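Local coordinates for protein Niban 2 (Homo sapiens, PDB 7CTP) that may suppress apoptosis and promote melanoma cell invasion, and carries a PH domain within a largely helical chain, at residues Ser426-Arg431 and Lys488-Glu493; Cys189-Asn194 and Ala432-Arg437. One frame throughout, in Å; residues are numbered along the deposited sequence.

In the fold
Both contacts are made by helix 422-455, on consecutive stretches: Ser426-Arg431 meets helix 464-511 in contact 1, and Ala432-Arg437 meets helix 176-194, part of the PH domain, in contact 2. Their centres lie about 12 Å apart, close to the centre of the molecule. In sequence the segments alternate, 189-194 coming first, then 426-431, 432-437 and 488-493. The two sites also touch directly: Gln430 probably hydrogen-bonds to Arg191 O and to the Asn194 side chain, while Phe490 packs on Ala432 and His435. Helix 422-455 thus stands between the PH domain and the helical bundle, tying one to the other.

Contact 1 (Ser426-Arg431 and Lys488-Glu493); sequences SVFKQR and KRFFRE
With its CG anti to the backbone N (chi1 172°), Phe490 reaches across from helix 464-511 to helix 422-455, where Phe428 takes a different rotamer, its CG beside the backbone N and anti to the carbonyl carbon. The two rings come together obliquely, CD1 of Phe428 lying 4.1 Å from CE1 of Phe490. The tip of the Phe490 ring reaches further still, to the backbone: its CZ is 3.5 Å from Phe428 O, which sits at the ring edge near the ring plane. Three residues on, about one turn, Arg431 lays its CB against CE1 of the same ring at 3.9 Å, so Phe490 meets a ring, a carbonyl oxygen and an aliphatic carbon at once. Beyond CB the arginine bends at chi2 and crosses the extended Glu493 side chain at about a right angle. Arg431 NH2 and Glu493 OE2 form a long salt bridge of 3.9 Å, with the guanidinium and carboxylate planes turned 55° apart. The stronger polar partner of Arg431 is Gln497, to whose OE1 NH2 donates a hydrogen bond, and Val427 CG1 covers one face of the guanidinium. The helices run antiparallel, at 165°, with local axes 11.9 Å apart, a wide spacing bridged by large side chains. Thr353 of helix 342-378 also touches Phe490, placing this pair within the helical bundle. The chemistry is therefore mainly apolar: buried phenyl rings join the helices, and the long Arg431-Glu493 bridge probably adds only modest attraction, Gln497 and Val427 doing more to orient Arg431.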
loop_
_atom_site.group_PDB
_atom_site.type_symbol
_atom_site.label_atom_id
_atom_site.label_comp_id
_atom_site.label_asym_id
_atom_site.label_seq_id
_atom_site.Cartn_x
_atom_site.Cartn_y
_atom_site.Cartn_z
ATOM N N SER A 426 -1.813 -2.798 -10.291
ATOM C CA SER A 426 -2.599 -2.290 -9.170
ATOM C C SER A 426 -1.705 -1.721 -8.073
ATOM O O SER A 426 -1.908 -0.589 -7.609
ATOM C CB SER A 426 -3.484 -3.403 -8.611
ATOM O OG SER A 426 -4.195 -2.949 -7.477
ATOM N N VAL A 427 -0.718 -2.503 -7.630
ATOM C CA VAL A 427 0.138 -2.071 -6.526
ATOM C C VAL A 427 0.881 -0.790 -6.892
ATOM O O VAL A 427 0.996 0.139 -6.080
ATOM C CB VAL A 427 1.106 -3.204 -6.143
ATOM C CG1 VAL A 427 2.230 -2.672 -5.269
ATOM C CG2 VAL A 427 0.335 -4.320 -5.429
ATOM N N PHE A 428 1.369 -0.704 -8.124
ATOM C CA PHE A 428 2.221 0.426 -8.471
ATOM C C PHE A 428 1.418 1.685 -8.768
ATOM O O PHE A 428 1.933 2.792 -8.592
ATOM C CB PHE A 428 3.148 0.017 -9.614
ATOM C CG PHE A 428 4.238 -0.911 -9.158
ATOM C CD1 PHE A 428 5.011 -0.573 -8.051
ATOM C CD2 PHE A 428 4.455 -2.126 -9.771
ATOM C CE1 PHE A 428 6.006 -1.427 -7.594
ATOM C CE2 PHE A 428 5.442 -2.981 -9.317
ATOM C CZ PHE A 428 6.215 -2.632 -8.233
ATOM N N LYS A 429 0.149 1.552 -9.153
ATOM C CA LYS A 429 -0.713 2.731 -9.184
ATOM C C LYS A 429 -0.960 3.273 -7.787
ATOM O O LYS A 429 -0.918 4.489 -7.577
ATOM C CB LYS A 429 -2.039 2.417 -9.873
ATOM C CG LYS A 429 -1.881 1.977 -11.299
ATOM C CD LYS A 429 -3.192 1.545 -11.942
ATOM C CE LYS A 429 -4.403 1.965 -11.130
ATOM N NZ LYS A 429 -5.659 1.475 -11.766
ATOM N N GLN A 430 -1.209 2.383 -6.823
ATOM C CA GLN A 430 -1.434 2.804 -5.444
ATOM C C GLN A 430 -0.200 3.499 -4.882
ATOM O O GLN A 430 -0.299 4.576 -4.281
ATOM C CB GLN A 430 -1.833 1.590 -4.600
ATOM C CG GLN A 430 -1.511 1.663 -3.102
ATOM C CD GLN A 430 -2.649 2.251 -2.270
ATOM O OE1 GLN A 430 -3.835 2.088 -2.593
ATOM N NE2 GLN A 430 -2.291 2.905 -1.173
ATOM N N ARG A 431 0.981 2.911 -5.097
ATOM C CA ARG A 431 2.201 3.502 -4.555
ATOM C C ARG A 431 2.503 4.840 -5.216
ATOM O O ARG A 431 2.868 5.800 -4.532
ATOM C CB ARG A 431 3.379 2.543 -4.715
ATOM C CG ARG A 431 3.181 1.222 -3.993
ATOM C CD ARG A 431 4.439 0.742 -3.294
ATOM N NE ARG A 431 4.220 -0.542 -2.631
ATOM C CZ ARG A 431 4.923 -1.642 -2.886
ATOM N NH1 ARG A 431 4.656 -2.769 -2.231
ATOM N NH2 ARG A 431 5.895 -1.611 -3.795
ATOM N N LYS A 488 12.858 8.564 -9.535
ATOM C CA LYS A 488 13.931 7.624 -9.855
ATOM C C LYS A 488 13.943 6.451 -8.885
ATOM O O LYS A 488 14.129 5.297 -9.292
ATOM C CB LYS A 488 15.298 8.301 -9.851
ATOM C CG LYS A 488 16.388 7.313 -10.333
ATOM C CD LYS A 488 17.740 7.493 -9.643
ATOM C CE LYS A 488 18.558 6.197 -9.657
ATOM N NZ LYS A 488 19.101 5.845 -11.008
ATOM N N ARG A 489 13.773 6.738 -7.592
ATOM C CA ARG A 489 13.713 5.683 -6.584
ATOM C C ARG A 489 12.523 4.766 -6.828
ATOM O O ARG A 489 12.625 3.538 -6.687
ATOM C CB ARG A 489 13.636 6.302 -5.189
ATOM C CG ARG A 489 13.732 5.312 -4.022
ATOM C CD ARG A 489 13.448 6.033 -2.699
ATOM N NE ARG A 489 13.900 7.426 -2.733
ATOM C CZ ARG A 489 13.249 8.453 -2.184
ATOM N NH1 ARG A 489 12.099 8.261 -1.543
ATOM N NH2 ARG A 489 13.752 9.678 -2.274
ATOM N N PHE A 490 11.388 5.352 -7.209
ATOM C CA PHE A 490 10.178 4.578 -7.450
ATOM C C PHE A 490 10.346 3.661 -8.653
ATOM O O PHE A 490 9.969 2.484 -8.609
ATOM C CB PHE A 490 9.003 5.536 -7.643
ATOM C CG PHE A 490 7.724 4.875 -8.082
ATOM C CD1 PHE A 490 7.039 4.012 -7.237
ATOM C CD2 PHE A 490 7.203 5.130 -9.337
ATOM C CE1 PHE A 490 5.853 3.415 -7.652
ATOM C CE2 PHE A 490 6.021 4.538 -9.751
ATOM C CZ PHE A 490 5.348 3.677 -8.904
ATOM N N PHE A 491 10.933 4.179 -9.738
ATOM C CA PHE A 491 11.135 3.361 -10.931
ATOM C C PHE A 491 12.122 2.233 -10.662
ATOM O O PHE A 491 11.931 1.108 -11.137
ATOM C CB PHE A 491 11.632 4.219 -12.096
ATOM C CG PHE A 491 10.692 5.319 -12.496
ATOM C CD1 PHE A 491 9.321 5.179 -12.372
ATOM C CD2 PHE A 491 11.195 6.508 -12.999
ATOM C CE1 PHE A 491 8.469 6.210 -12.746
ATOM C CE2 PHE A 491 10.356 7.530 -13.372
ATOM C CZ PHE A 491 8.992 7.388 -13.251
ATOM N N ARG A 492 13.198 2.531 -9.924
ATOM C CA ARG A 492 14.181 1.513 -9.568
ATOM C C ARG A 492 13.544 0.426 -8.716
ATOM O O ARG A 492 13.712 -0.769 -8.986
ATOM C CB ARG A 492 15.353 2.180 -8.837
ATOM C CG ARG A 492 16.279 1.258 -8.038
ATOM C CD ARG A 492 16.913 2.048 -6.888
ATOM N NE ARG A 492 17.956 1.315 -6.176
ATOM C CZ ARG A 492 17.737 0.460 -5.179
ATOM N NH1 ARG A 492 18.758 -0.153 -4.593
ATOM N NH2 ARG A 492 16.499 0.217 -4.769
ATOM N N GLU A 493 12.795 0.835 -7.687
ATOM C CA GLU A 493 12.100 -0.110 -6.819
ATOM C C GLU A 493 11.145 -0.991 -7.614
ATOM O O GLU A 493 11.128 -2.214 -7.438
ATOM C CB GLU A 493 11.348 0.642 -5.718
ATOM C CG GLU A 493 10.403 -0.252 -4.917
ATOM C CD GLU A 493 9.544 0.487 -3.898
ATOM O OE1 GLU A 493 9.819 0.336 -2.684
ATOM O OE2 GLU A 493 8.581 1.184 -4.303
#

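Contact 2 (Cys189-Asn194 and Ala432-Arg437); sequences CIRHCN and AQIHMR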
loop_
_atom_site.group_PDB
_atom_site.type_symbol
_atom_site.label_atom_id
_atom_site.label_comp_id
_atom_site.label_asym_id
_atom_site.label_seq_id
_atom_site.Cartn_x
_atom_site.Cartn_y
_atom_site.Cartn_z
ATOM N N CYS A 189 -10.372 6.926 0.613
ATOM C CA CYS A 189 -10.420 6.076 1.803
ATOM C C CYS A 189 -9.625 4.794 1.593
ATOM O O CYS A 189 -8.827 4.390 2.450
ATOM C CB CYS A 189 -11.869 5.722 2.144
ATOM S SG CYS A 189 -12.854 7.080 2.849
ATOM N N ILE A 190 -9.871 4.113 0.469
ATOM C CA ILE A 190 -9.192 2.846 0.190
ATOM C C ILE A 190 -7.690 3.061 0.084
ATOM O O ILE A 190 -6.890 2.304 0.651
ATOM C CB ILE A 190 -9.754 2.210 -1.093
ATOM C CG1 ILE A 190 -11.205 1.771 -0.882
ATOM C CG2 ILE A 190 -8.860 1.061 -1.534
ATOM C CD1 ILE A 190 -11.934 1.455 -2.192
ATOM N N ARG A 191 -7.281 4.093 -0.661
ATOM C CA ARG A 191 -5.855 4.358 -0.833
ATOM C C ARG A 191 -5.196 4.644 0.505
ATOM O O ARG A 191 -4.087 4.158 0.780
ATOM C CB ARG A 191 -5.664 5.535 -1.792
ATOM C CG ARG A 191 -4.222 5.874 -2.144
ATOM C CD ARG A 191 -4.165 7.192 -2.947
ATOM N NE ARG A 191 -4.960 7.124 -4.176
ATOM C CZ ARG A 191 -6.109 7.763 -4.362
ATOM N NH1 ARG A 191 -6.760 7.621 -5.511
ATOM N NH2 ARG A 191 -6.618 8.526 -3.401
ATOM N N HIS A 192 -5.878 5.415 1.357
ATOM C CA HIS A 192 -5.330 5.767 2.663
ATOM C C HIS A 192 -5.204 4.535 3.555
ATOM O O HIS A 192 -4.153 4.305 4.170
ATOM C CB HIS A 192 -6.206 6.841 3.317
ATOM C CG HIS A 192 -5.666 7.356 4.616
ATOM N ND1 HIS A 192 -4.780 8.408 4.687
ATOM C CD2 HIS A 192 -5.876 6.949 5.891
ATOM C CE1 HIS A 192 -4.465 8.629 5.953
ATOM N NE2 HIS A 192 -5.120 7.762 6.705
ATOM N N CYS A 193 -6.267 3.726 3.633
ATOM C CA CYS A 193 -6.224 2.522 4.466
ATOM C C CYS A 193 -5.260 1.476 3.924
ATOM O O CYS A 193 -4.681 0.721 4.708
ATOM C CB CYS A 193 -7.630 1.937 4.630
ATOM S SG CYS A 193 -8.794 3.018 5.523
ATOM N N ASN A 194 -5.071 1.408 2.603
ATOM C CA ASN A 194 -4.094 0.471 2.045
ATOM C C ASN A 194 -2.676 0.812 2.488
ATOM O O ASN A 194 -1.842 -0.083 2.649
ATOM C CB ASN A 194 -4.154 0.467 0.517
ATOM C CG ASN A 194 -5.298 -0.355 -0.023
ATOM O OD1 ASN A 194 -5.926 -1.121 0.707
ATOM N ND2 ASN A 194 -5.564 -0.215 -1.321
ATOM N N ALA A 432 2.332 4.932 -6.538
ATOM C CA ALA A 432 2.572 6.207 -7.219
ATOM C C ALA A 432 1.657 7.306 -6.685
ATOM O O ALA A 432 2.088 8.454 -6.504
ATOM C CB ALA A 432 2.393 6.047 -8.730
ATOM N N GLN A 433 0.388 6.978 -6.430
ATOM C CA GLN A 433 -0.556 7.986 -5.956
ATOM C C GLN A 433 -0.218 8.434 -4.540
ATOM O O GLN A 433 -0.336 9.622 -4.212
ATOM C CB GLN A 433 -1.981 7.443 -6.039
ATOM C CG GLN A 433 -2.410 7.202 -7.480
ATOM C CD GLN A 433 -3.777 6.562 -7.614
ATOM O OE1 GLN A 433 -4.263 5.891 -6.702
ATOM N NE2 GLN A 433 -4.403 6.760 -8.775
ATOM N N ILE A 434 0.234 7.508 -3.692
ATOM C CA ILE A 434 0.636 7.901 -2.341
ATOM C C ILE A 434 1.826 8.854 -2.396
ATOM O O ILE A 434 1.873 9.853 -1.664
ATOM C CB ILE A 434 0.934 6.655 -1.480
ATOM C CG1 ILE A 434 -0.373 6.017 -0.988
ATOM C CG2 ILE A 434 1.815 7.010 -0.281
ATOM C CD1 ILE A 434 -1.201 6.894 -0.066
ATOM N N HIS A 435 2.798 8.575 -3.274
ATOM C CA HIS A 435 3.917 9.497 -3.443
ATOM C C HIS A 435 3.430 10.870 -3.894
ATOM O O HIS A 435 3.956 11.897 -3.450
ATOM C CB HIS A 435 4.935 8.962 -4.451
ATOM C CG HIS A 435 5.746 7.800 -3.966
ATOM N ND1 HIS A 435 6.499 7.841 -2.812
ATOM C CD2 HIS A 435 5.951 6.574 -4.505
ATOM C CE1 HIS A 435 7.114 6.680 -2.649
ATOM N NE2 HIS A 435 6.799 5.894 -3.664
ATOM N N MET A 436 2.438 10.912 -4.791
ATOM C CA MET A 436 1.925 12.206 -5.237
ATOM C C MET A 436 1.315 12.981 -4.080
ATOM O O MET A 436 1.505 14.198 -3.970
ATOM C CB MET A 436 0.896 12.021 -6.355
ATOM C CG MET A 436 1.492 11.570 -7.657
ATOM S SD MET A 436 0.189 11.228 -8.858
ATOM C CE MET A 436 1.025 10.014 -9.862
ATOM N N ARG A 437 0.576 12.293 -3.208
ATOM C CA ARG A 437 -0.012 12.953 -2.048
ATOM C C ARG A 437 1.074 13.495 -1.129
ATOM O O ARG A 437 0.988 14.632 -0.644
ATOM C CB ARG A 437 -0.920 11.986 -1.295
ATOM C CG ARG A 437 -1.805 12.650 -0.243
ATOM C CD ARG A 437 -2.745 11.642 0.411
ATOM N NE ARG A 437 -2.020 10.706 1.281
ATOM C CZ ARG A 437 -2.608 9.897 2.155
ATOM N NH1 ARG A 437 -3.929 9.915 2.281
ATOM N NH2 ARG A 437 -1.876 9.077 2.907
HETATM O O HOH W 1 -7.272 6.051 -8.534
HETATM O O HOH W 2 -2.025 6.697 4.716
#
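Arg191 clasps the Gln433 side-chain oxygen with two nitrogens, NE and NH1 both donating to OE1. The NE bond is the shorter and straighter, 2.9 Å to OE1 with an N-H...O angle of 161°, against 3.3 Å for NH1 to OE1. The oxygen lies in the guanidinium plane, yet both nitrogens stand over one face of the amide, whose plane is steeply turned from the guanidinium. This is the tight, buried part: CG of Arg191 packs on CD1 of Ile434 at 3.8 Å, the two side chains running past one another, oppositely directed. Water 1 accepts from Gln433 NE2 and, weakly, from Arg191 NH1. Asp188 pairs with Arg191 NH2, and Tyr405 adds a cation-pi contact. Cutting Arg191 back to an alanine is likely to leave Gln433 OE1 without its two donors and a gap beside Ile434. Here the last helix of the PH domain, the C-terminal helix that caps such folds, crosses helix 422-455 almost perpendicularly, at 93°. The partly exposed side is looser. His192 has its CG opposite the backbone nitrogen (chi1 -175°), which puts ND1 before Arg437 NH1 at 3.0 Å, nearly in the ring plane; Arg437 NH2 makes a second, weak bond to ND1. Water 2 accepts from Arg437 NH2 and donates to His192 O, while CD1 of Ile434 lies over one face of the Arg437 guanidinium.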